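PDB 5ZQH: PadR family transcriptional regulator from Streptococcus pneumoniae, which probably binds operator DNA as a dimer through a winged helix-turn-helix domain and so regulates transcription, as other PadR family members do. Local coordinates for residues Gln19-Gly24 with Arg70-Leu75; Lys53-Arg58 with Ser74-Gly79. One frame throughout, in Å; residues are numbered along the deposited sequence.

How the interactions relate
From the N terminus, the chain leaves helix 3-19, passes through the short strand 22-23, runs through helices 24-34 and 45-53, makes the hairpin 57-63 and 69-75, and ends in helix 77-101. Interaction 1 closes a loop of 45 residues by setting residues 19-24 beside 70-75. Interaction 2, between 53-58 and 74-79, closes the base of the hairpin, with 15 residues between the segments; its first segment lies inside the larger loop, whereas its second runs past the end of that loop, so the two overlap at Ser74 and Leu75. Strand 69-75 is the middle strand between the two, and Phe73 CD1 meets Ile57 CD1 at 3.6 Å, packing one contact against the other.

Interaction 1 (Gln19-Gly24 with Arg70-Leu75); sequences QKERYG and RKYFSL
Arg22 and Phe73 form an antiparallel hydrogen-bonded pair: Phe73 N gives a nearly straight bond of 2.7 Å to Arg22 O, and Arg22 N returns a longer one of 3.2 Å to Phe73 O. Beside this pair Tyr23 carries much of the side-chain contact. Its CG sits between the backbone N and the carbonyl carbon (chi1 66°), and one ring face receives the aliphatic chain of Arg70, whose CG lies 3.7 Å from the ring centroid, almost on the normal. The edge of the same ring turns to the face of Tyr72 in a T-shaped stack, with Tyr23 CD2 3.4 Å from Tyr72 CZ and the planes 84° apart. Tyr72 is also met at its edge by Glu21 O, a carbonyl that accepts a 2.8 Å bond from Lys20 NZ. The Glu21 chain extends past Ser74, its CG 3.8 Å from Ser74 CB, and its carboxylate is salt-bridged to Arg62, which makes a cation-pi contact with Tyr72. Tyr23 is the N-cap residue of helix 24-34. A short strand between two helices, pairing with the hairpin, is characteristic of the winged helix-turn-helix fold.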
ATOM      1  N   GLN A  19      19.482  -0.827   6.510  1.00  7.32           N
ATOM      2  CA  GLN A  19      20.033  -1.431   7.734  1.00  7.43           C
ATOM      3  C   GLN A  19      21.387  -2.082   7.467  1.00  7.49           C
ATOM      4  O   GLN A  19      22.363  -1.830   8.178  1.00  7.48           O
ATOM      5  CB  GLN A  19      19.095  -2.506   8.291  1.00  7.48           C
ATOM      6  CG  GLN A  19      17.696  -2.058   8.696  1.00  7.55           C
ATOM      7  CD  GLN A  19      16.779  -3.238   9.013  1.00  7.62           C
ATOM      8  OE1 GLN A  19      17.243  -4.377   9.194  1.00  7.66           O
ATOM      9  NE2 GLN A  19      15.472  -2.974   9.083  1.00  7.60           N
ATOM     10  N   LYS A  20      21.419  -2.928   6.437  1.00  7.58           N
ATOM     11  CA  LYS A  20      22.615  -3.654   6.029  1.00  7.66           C
ATOM     12  C   LYS A  20      22.622  -3.858   4.515  1.00  7.73           C
ATOM     13  O   LYS A  20      21.637  -4.309   3.923  1.00  7.71           O
ATOM     14  CB  LYS A  20      22.705  -5.003   6.752  1.00  7.64           C
ATOM     15  CG  LYS A  20      24.060  -5.680   6.643  1.00  7.65           C
ATOM     16  CD  LYS A  20      23.925  -7.189   6.763  1.00  7.67           C
ATOM     17  CE  LYS A  20      25.172  -7.911   6.264  1.00  7.71           C
ATOM     18  NZ  LYS A  20      25.311  -7.927   4.772  1.00  7.70           N
ATOM     19  N   GLU A  21      23.752  -3.498   3.913  1.00  7.85           N
ATOM     20  CA  GLU A  21      24.077  -3.754   2.515  1.00  7.97           C
ATOM     21  C   GLU A  21      23.890  -5.250   2.203  1.00  8.02           C
ATOM     22  O   GLU A  21      24.574  -6.100   2.790  1.00  8.05           O
ATOM     23  CB  GLU A  21      25.531  -3.333   2.301  1.00  8.00           C
ATOM     24  CG  GLU A  21      25.932  -3.022   0.876  1.00  8.05           C
ATOM     25  CD  GLU A  21      27.323  -2.421   0.788  1.00  8.08           C
ATOM     26  OE1 GLU A  21      27.667  -1.570   1.649  1.00  8.08           O
ATOM     27  OE2 GLU A  21      28.075  -2.802  -0.145  1.00  8.09           O
ATOM     28  N   ARG A  22      22.953  -5.562   1.303  1.00  8.06           N
ATOM     29  CA  ARG A  22      22.568  -6.954   1.011  1.00  8.11           C
ATOM     30  C   ARG A  22      22.538  -7.293  -0.478  1.00  8.10           C
ATOM     31  O   ARG A  22      22.190  -6.441  -1.301  1.00  8.13           O
ATOM     32  CB  ARG A  22      21.191  -7.256   1.610  1.00  8.14           C
ATOM     33  CG  ARG A  22      21.209  -7.633   3.082  1.00  8.21           C
ATOM     34  CD  ARG A  22      19.869  -8.207   3.515  1.00  8.24           C
ATOM     35  NE  ARG A  22      19.824  -8.464   4.953  1.00  8.25           N
ATOM     36  CZ  ARG A  22      19.357  -7.619   5.873  1.00  8.26           C
ATOM     37  NH1 ARG A  22      18.875  -6.424   5.535  1.00  8.23           N
ATOM     38  NH2 ARG A  22      19.376  -7.978   7.149  1.00  8.27           N
ATOM     39  N   TYR A  23      22.887  -8.538  -0.813  1.00  8.08           N
ATOM     40  CA  TYR A  23      22.701  -9.053  -2.177  1.00  8.06           C
ATOM     41  C   TYR A  23      21.365  -9.797  -2.346  1.00  8.04           C
ATOM     42  O   TYR A  23      20.730 -10.172  -1.356  1.00  8.05           O
ATOM     43  CB  TYR A  23      23.917  -9.862  -2.686  1.00  8.08           C
ATOM     44  CG  TYR A  23      24.240 -11.176  -1.998  1.00  8.08           C
ATOM     45  CD1 TYR A  23      23.660 -12.378  -2.424  1.00  8.07           C
ATOM     46  CD2 TYR A  23      25.172 -11.229  -0.956  1.00  8.09           C
ATOM     47  CE1 TYR A  23      23.970 -13.586  -1.805  1.00  8.06           C
ATOM     48  CE2 TYR A  23      25.497 -12.435  -0.335  1.00  8.06           C
ATOM     49  CZ  TYR A  23      24.890 -13.608  -0.758  1.00  8.06           C
ATOM     50  OH  TYR A  23      25.204 -14.798  -0.145  1.00  8.04           O
ATOM     51  N   GLY A  24      20.955  -9.976  -3.603  1.00  8.00           N
ATOM     52  CA  GLY A  24      19.654 -10.538  -3.991  1.00  7.98           C
ATOM     53  C   GLY A  24      19.148 -11.769  -3.255  1.00  7.97           C
ATOM     54  O   GLY A  24      18.005 -11.788  -2.806  1.00  7.96           O
ATOM     55  N   ARG A  70      29.332 -11.300  -5.091  1.00 13.66           N
ATOM     56  CA  ARG A  70      27.905 -11.075  -5.259  1.00 13.39           C
ATOM     57  C   ARG A  70      27.656  -9.582  -5.445  1.00 13.14           C
ATOM     58  O   ARG A  70      28.489  -8.760  -5.056  1.00 13.13           O
ATOM     59  CB  ARG A  70      27.130 -11.621  -4.051  1.00 13.52           C
ATOM     60  CG  ARG A  70      27.097 -13.147  -3.918  1.00 13.69           C
ATOM     61  CD  ARG A  70      26.084 -13.796  -4.858  1.00 13.80           C
ATOM     62  NE  ARG A  70      26.325 -15.227  -5.031  1.00 13.93           N
ATOM     63  CZ  ARG A  70      27.180 -15.757  -5.908  1.00 14.07           C
ATOM     64  NH1 ARG A  70      27.900 -14.984  -6.716  1.00 14.16           N
ATOM     65  NH2 ARG A  70      27.324 -17.073  -5.982  1.00 14.12           N
ATOM     66  N   LYS A  71      26.526  -9.245  -6.059  1.00 12.87           N
ATOM     67  CA  LYS A  71      26.129  -7.856  -6.260  1.00 12.64           C
ATOM     68  C   LYS A  71      25.376  -7.330  -5.035  1.00 12.48           C
ATOM     69  O   LYS A  71      24.184  -7.588  -4.875  1.00 12.31           O
ATOM     70  CB  LYS A  71      25.281  -7.714  -7.530  1.00 12.65           C
ATOM     71  CG  LYS A  71      25.142  -6.280  -8.016  1.00 12.68           C
ATOM     72  CD  LYS A  71      23.919  -6.094  -8.900  1.00 12.71           C
ATOM     73  CE  LYS A  71      24.282  -6.060 -10.373  1.00 12.72           C
ATOM     74  NZ  LYS A  71      23.225  -5.326 -11.123  1.00 12.77           N
ATOM     75  N   TYR A  72      26.088  -6.591  -4.182  1.00 12.36           N
ATOM     76  CA  TYR A  72      25.508  -6.006  -2.974  1.00 12.23           C
ATOM     77  C   TYR A  72      24.782  -4.697  -3.268  1.00 12.09           C
ATOM     78  O   TYR A  72      25.326  -3.802  -3.915  1.00 12.07           O
ATOM     79  CB  TYR A  72      26.585  -5.778  -1.912  1.00 12.32           C
ATOM     80  CG  TYR A  72      26.943  -7.002  -1.107  1.00 12.36           C
ATOM     81  CD1 TYR A  72      27.942  -7.881  -1.542  1.00 12.43           C
ATOM     82  CD2 TYR A  72      26.294  -7.282   0.098  1.00 12.38           C
ATOM     83  CE1 TYR A  72      28.292  -9.002  -0.799  1.00 12.46           C
ATOM     84  CE2 TYR A  72      26.627  -8.405   0.846  1.00 12.44           C
ATOM     85  CZ  TYR A  72      27.629  -9.260   0.392  1.00 12.46           C
ATOM     86  OH  TYR A  72      27.964 -10.376   1.127  1.00 12.58           O
ATOM     87  N   PHE A  73      23.548  -4.603  -2.785  1.00 11.93           N
ATOM     88  CA  PHE A  73      22.743  -3.401  -2.929  1.00 11.88           C
ATOM     89  C   PHE A  73      22.833  -2.524  -1.682  1.00 11.86           C
ATOM     90  O   PHE A  73      22.681  -3.009  -0.558  1.00 11.87           O
ATOM     91  CB  PHE A  73      21.283  -3.752  -3.240  1.00 11.80           C
ATOM     92  CG  PHE A  73      21.099  -4.520  -4.519  1.00 11.77           C
ATOM     93  CD1 PHE A  73      21.185  -3.875  -5.762  1.00 11.74           C
ATOM     94  CD2 PHE A  73      20.838  -5.894  -4.491  1.00 11.69           C
ATOM     95  CE1 PHE A  73      21.018  -4.584  -6.944  1.00 11.68           C
ATOM     96  CE2 PHE A  73      20.669  -6.605  -5.675  1.00 11.65           C
ATOM     97  CZ  PHE A  73      20.758  -5.950  -6.900  1.00 11.64           C
ATOM     98  N   SER A  74      23.110  -1.240  -1.904  1.00 11.85           N
ATOM     99  CA  SER A  74      23.130  -0.211  -0.853  1.00 11.83           C
ATOM    100  C   SER A  74      22.326   1.011  -1.310  1.00 11.77           C
ATOM    101  O   SER A  74      22.191   1.253  -2.519  1.00 11.92           O
ATOM    102  CB  SER A  74      24.566   0.191  -0.521  1.00 11.81           C
ATOM    103  OG  SER A  74      25.240   0.627  -1.688  1.00 11.83           O
ATOM    104  N   LEU A  75      21.801   1.774  -0.353  1.00 11.57           N
ATOM    105  CA  LEU A  75      20.977   2.947  -0.660  1.00 11.43           C
ATOM    106  C   LEU A  75      21.754   4.124  -1.258  1.00 11.32           C
ATOM    107  O   LEU A  75      22.857   4.450  -0.819  1.00 11.26           O
ATOM    108  CB  LEU A  75      20.202   3.414   0.580  1.00 11.45           C
ATOM    109  CG  LEU A  75      19.037   2.598   1.150  1.00 11.42           C
ATOM    110  CD1 LEU A  75      18.496   3.318   2.370  1.00 11.38           C
ATOM    111  CD2 LEU A  75      17.915   2.370   0.145  1.00 11.41           C
TER

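Interaction 2 (Lys53-Arg58 with Ser74-Gly79); sequences KNQWIR and SLMKEG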
ATOM      1  N   LYS A  53      17.557   1.078 -11.315  1.00 13.59           N
ATOM      2  CA  LYS A  53      17.311   1.922 -12.490  1.00 13.72           C
ATOM      3  C   LYS A  53      16.758   3.302 -12.091  1.00 13.73           C
ATOM      4  O   LYS A  53      17.126   4.318 -12.693  1.00 13.76           O
ATOM      5  CB  LYS A  53      16.413   1.166 -13.498  1.00 13.82           C
ATOM      6  CG  LYS A  53      15.963   1.935 -14.736  1.00 13.92           C
ATOM      7  CD  LYS A  53      14.492   2.297 -14.590  1.00 14.05           C
ATOM      8  CE  LYS A  53      14.188   3.712 -15.049  1.00 14.13           C
ATOM      9  NZ  LYS A  53      12.895   4.171 -14.465  1.00 14.14           N
ATOM     10  N   ASN A  54      15.907   3.328 -11.060  1.00 13.72           N
ATOM     11  CA  ASN A  54      15.418   4.572 -10.442  1.00 13.69           C
ATOM     12  C   ASN A  54      16.490   5.381  -9.699  1.00 13.63           C
ATOM     13  O   ASN A  54      16.220   6.504  -9.252  1.00 13.63           O
ATOM     14  CB  ASN A  54      14.278   4.272  -9.458  1.00 13.75           C
ATOM     15  CG  ASN A  54      12.953   3.986 -10.140  1.00 13.82           C
ATOM     16  OD1 ASN A  54      12.788   4.181 -11.351  1.00 13.76           O
ATOM     17  ND2 ASN A  54      11.987   3.513  -9.350  1.00 13.86           N
ATOM     18  N   GLN A  55      17.686   4.798  -9.559  1.00 13.56           N
ATOM     19  CA  GLN A  55      18.811   5.363  -8.795  1.00 13.53           C
ATOM     20  C   GLN A  55      18.482   5.564  -7.302  1.00 13.37           C
ATOM     21  O   GLN A  55      18.965   6.502  -6.672  1.00 13.28           O
ATOM     22  CB  GLN A  55      19.359   6.654  -9.451  1.00 13.67           C
ATOM     23  CG  GLN A  55      20.100   6.445 -10.768  1.00 13.85           C
ATOM     24  CD  GLN A  55      20.409   7.747 -11.497  1.00 14.04           C
ATOM     25  OE1 GLN A  55      20.831   8.740 -10.890  1.00 14.19           O
ATOM     26  NE2 GLN A  55      20.206   7.747 -12.813  1.00 14.05           N
ATOM     27  N   TRP A  56      17.654   4.673  -6.754  1.00 13.21           N
ATOM     28  CA  TRP A  56      17.332   4.661  -5.324  1.00 13.08           C
ATOM     29  C   TRP A  56      18.343   3.797  -4.579  1.00 13.12           C
ATOM     30  O   TRP A  56      18.728   4.100  -3.450  1.00 12.99           O
ATOM     31  CB  TRP A  56      15.915   4.127  -5.092  1.00 13.01           C
ATOM     32  CG  TRP A  56      14.782   4.992  -5.626  1.00 12.96           C
ATOM     33  CD1 TRP A  56      14.884   6.123  -6.397  1.00 12.93           C
ATOM     34  CD2 TRP A  56      13.378   4.753  -5.457  1.00 12.89           C
ATOM     35  NE1 TRP A  56      13.635   6.608  -6.700  1.00 12.88           N
ATOM     36  CE2 TRP A  56      12.691   5.788  -6.139  1.00 12.89           C
ATOM     37  CE3 TRP A  56      12.631   3.773  -4.787  1.00 12.86           C
ATOM     38  CZ2 TRP A  56      11.290   5.866  -6.175  1.00 12.83           C
ATOM     39  CZ3 TRP A  56      11.231   3.850  -4.822  1.00 12.85           C
ATOM     40  CH2 TRP A  56      10.580   4.894  -5.509  1.00 12.85           C
ATOM     41  N   ILE A  57      18.758   2.708  -5.224  1.00 13.29           N
ATOM     42  CA  ILE A  57      19.804   1.818  -4.710  1.00 13.42           C
ATOM     43  C   ILE A  57      20.906   1.628  -5.760  1.00 13.61           C
ATOM     44  O   ILE A  57      20.709   1.946  -6.936  1.00 13.65           O
ATOM     45  CB  ILE A  57      19.240   0.446  -4.242  1.00 13.33           C
ATOM     46  CG1 ILE A  57      18.633  -0.338  -5.418  1.00 13.26           C
ATOM     47  CG2 ILE A  57      18.250   0.632  -3.095  1.00 13.23           C
ATOM     48  CD1 ILE A  57      18.332  -1.796  -5.132  1.00 13.22           C
ATOM     49  N   ARG A  58      22.059   1.124  -5.330  1.00 13.91           N
ATOM     50  CA  ARG A  58      23.135   0.775  -6.253  1.00 14.17           C
ATOM     51  C   ARG A  58      23.687  -0.618  -5.989  1.00 14.32           C
ATOM     52  O   ARG A  58      23.801  -1.040  -4.832  1.00 14.27           O
ATOM     53  CB  ARG A  58      24.249   1.834  -6.255  1.00 14.43           C
ATOM     54  CG  ARG A  58      25.046   2.001  -4.963  1.00 14.58           C
ATOM     55  CD  ARG A  58      26.000   3.181  -5.072  1.00 14.87           C
ATOM     56  NE  ARG A  58      27.076   2.973  -6.050  1.00 15.10           N
ATOM     57  CZ  ARG A  58      28.384   3.018  -5.777  1.00 15.30           C
ATOM     58  NH1 ARG A  58      28.820   3.267  -4.548  1.00 15.40           N
ATOM     59  NH2 ARG A  58      29.272   2.815  -6.744  1.00 15.35           N
ATOM     60  N   SER A  74      23.110  -1.240  -1.904  1.00 11.85           N
ATOM     61  CA  SER A  74      23.130  -0.211  -0.853  1.00 11.83           C
ATOM     62  C   SER A  74      22.326   1.011  -1.310  1.00 11.77           C
ATOM     63  O   SER A  74      22.191   1.253  -2.519  1.00 11.92           O
ATOM     64  CB  SER A  74      24.566   0.191  -0.521  1.00 11.81           C
ATOM     65  OG  SER A  74      25.240   0.627  -1.688  1.00 11.83           O
ATOM     66  N   LEU A  75      21.801   1.774  -0.353  1.00 11.57           N
ATOM     67  CA  LEU A  75      20.977   2.947  -0.660  1.00 11.43           C
ATOM     68  C   LEU A  75      21.754   4.124  -1.258  1.00 11.32           C
ATOM     69  O   LEU A  75      22.857   4.450  -0.819  1.00 11.26           O
ATOM     70  CB  LEU A  75      20.202   3.414   0.580  1.00 11.45           C
ATOM     71  CG  LEU A  75      19.037   2.598   1.150  1.00 11.42           C
ATOM     72  CD1 LEU A  75      18.496   3.318   2.370  1.00 11.38           C
ATOM     73  CD2 LEU A  75      17.915   2.370   0.145  1.00 11.41           C
ATOM     74  N   MET A  76      21.156   4.734  -2.280  1.00 11.23           N
ATOM     75  CA  MET A  76      21.622   5.994  -2.859  1.00 11.12           C
ATOM     76  C   MET A  76      21.021   7.118  -2.008  1.00 10.99           C
ATOM     77  O   MET A  76      20.287   6.846  -1.049  1.00 10.99           O
ATOM     78  CB  MET A  76      21.128   6.118  -4.302  1.00 11.18           C
ATOM     79  CG  MET A  76      22.168   6.511  -5.336  1.00 11.25           C
ATOM     80  SD  MET A  76      22.449   5.160  -6.497  1.00 11.37           S
ATOM     81  CE  MET A  76      23.188   6.016  -7.887  1.00 11.36           C
ATOM     82  N   LYS A  77      21.322   8.370  -2.363  1.00 10.81           N
ATOM     83  CA  LYS A  77      20.764   9.538  -1.668  1.00 10.65           C
ATOM     84  C   LYS A  77      19.232   9.572  -1.754  1.00 10.52           C
ATOM     85  O   LYS A  77      18.559   9.804  -0.746  1.00 10.48           O
ATOM     86  CB  LYS A  77      21.381  10.843  -2.192  1.00 10.65           C
ATOM     87  N   GLU A  78      18.699   9.315  -2.948  1.00 10.38           N
ATOM     88  CA  GLU A  78      17.255   9.235  -3.171  1.00 10.30           C
ATOM     89  C   GLU A  78      16.560   8.104  -2.412  1.00 10.14           C
ATOM     90  O   GLU A  78      15.450   8.290  -1.918  1.00 10.10           O
ATOM     91  CB  GLU A  78      16.946   9.153  -4.666  1.00 10.40           C
ATOM     92  CG  GLU A  78      16.327  10.428  -5.220  1.00 10.57           C
ATOM     93  CD  GLU A  78      14.812  10.348  -5.296  1.00 10.64           C
ATOM     94  OE1 GLU A  78      14.316   9.735  -6.269  1.00 10.72           O
ATOM     95  OE2 GLU A  78      14.116  10.893  -4.401  1.00 10.66           O
ATOM     96  N   GLY A  79      17.224   6.955  -2.307  1.00 10.01           N
ATOM     97  CA  GLY A  79      16.682   5.777  -1.622  1.00  9.91           C
ATOM     98  C   GLY A  79      16.449   5.946  -0.128  1.00  9.83           C
ATOM     99  O   GLY A  79      15.439   5.463   0.406  1.00  9.78           O
TER
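Trp56 O and Met76 N are joined by a 2.8 Å hydrogen bond where the hairpin strands meet the start of the final helix. Further along, Arg58 and Ser74 exchange two backbone bonds as an antiparallel hydrogen-bonded pair, Arg58 N to Ser74 O at 2.8 Å and Ser74 N to Arg58 O at 3.0 Å. Between these lies the non-hydrogen-bonded pair of Ile57 and Leu75.

The tight part centres on Trp56 O, which besides that bond takes a CA-H...O contact from Gly79 CA, 3.2 Å away in the first turn of helix 77-101. Met76 CB points toward the same turn of chain and lies 3.2 Å from both Gln55 O and Trp56 O. Ile57 CG2 touches Leu75 CD2 at 3.7 Å, the two side chains crossing at a slant. Helix 3-19 adds Leu14 against Ile57 and Trp56, while Leu48 and Leu51 of helix 45-53 pack on Ile57.

The outer side is looser. Met76 folds at chi2 (114°), bringing SD 3.7 Å from Ile57 O and close to Arg58 CB, and its CE comes near the CB of exposed Gln55. The carboxylate of Glu78 stands nearly perpendicular to the indole of Trp56, with OE1 3.2 Å from NE1. Arg58, also exposed, lays its CG beside Ser74 OG, but its guanidinium goes to a salt bridge with Asp60.

Gln55, at positive phi just after helix 45-53, forms a Schellman motif that turns the chain into strand 57-63. Such a passage from helix to wing hairpin is typical of the winged helix-turn-helix; the hairpin then leads into the long C-terminal helix, which in PadR proteins typically serves dimerisation and probably does so here.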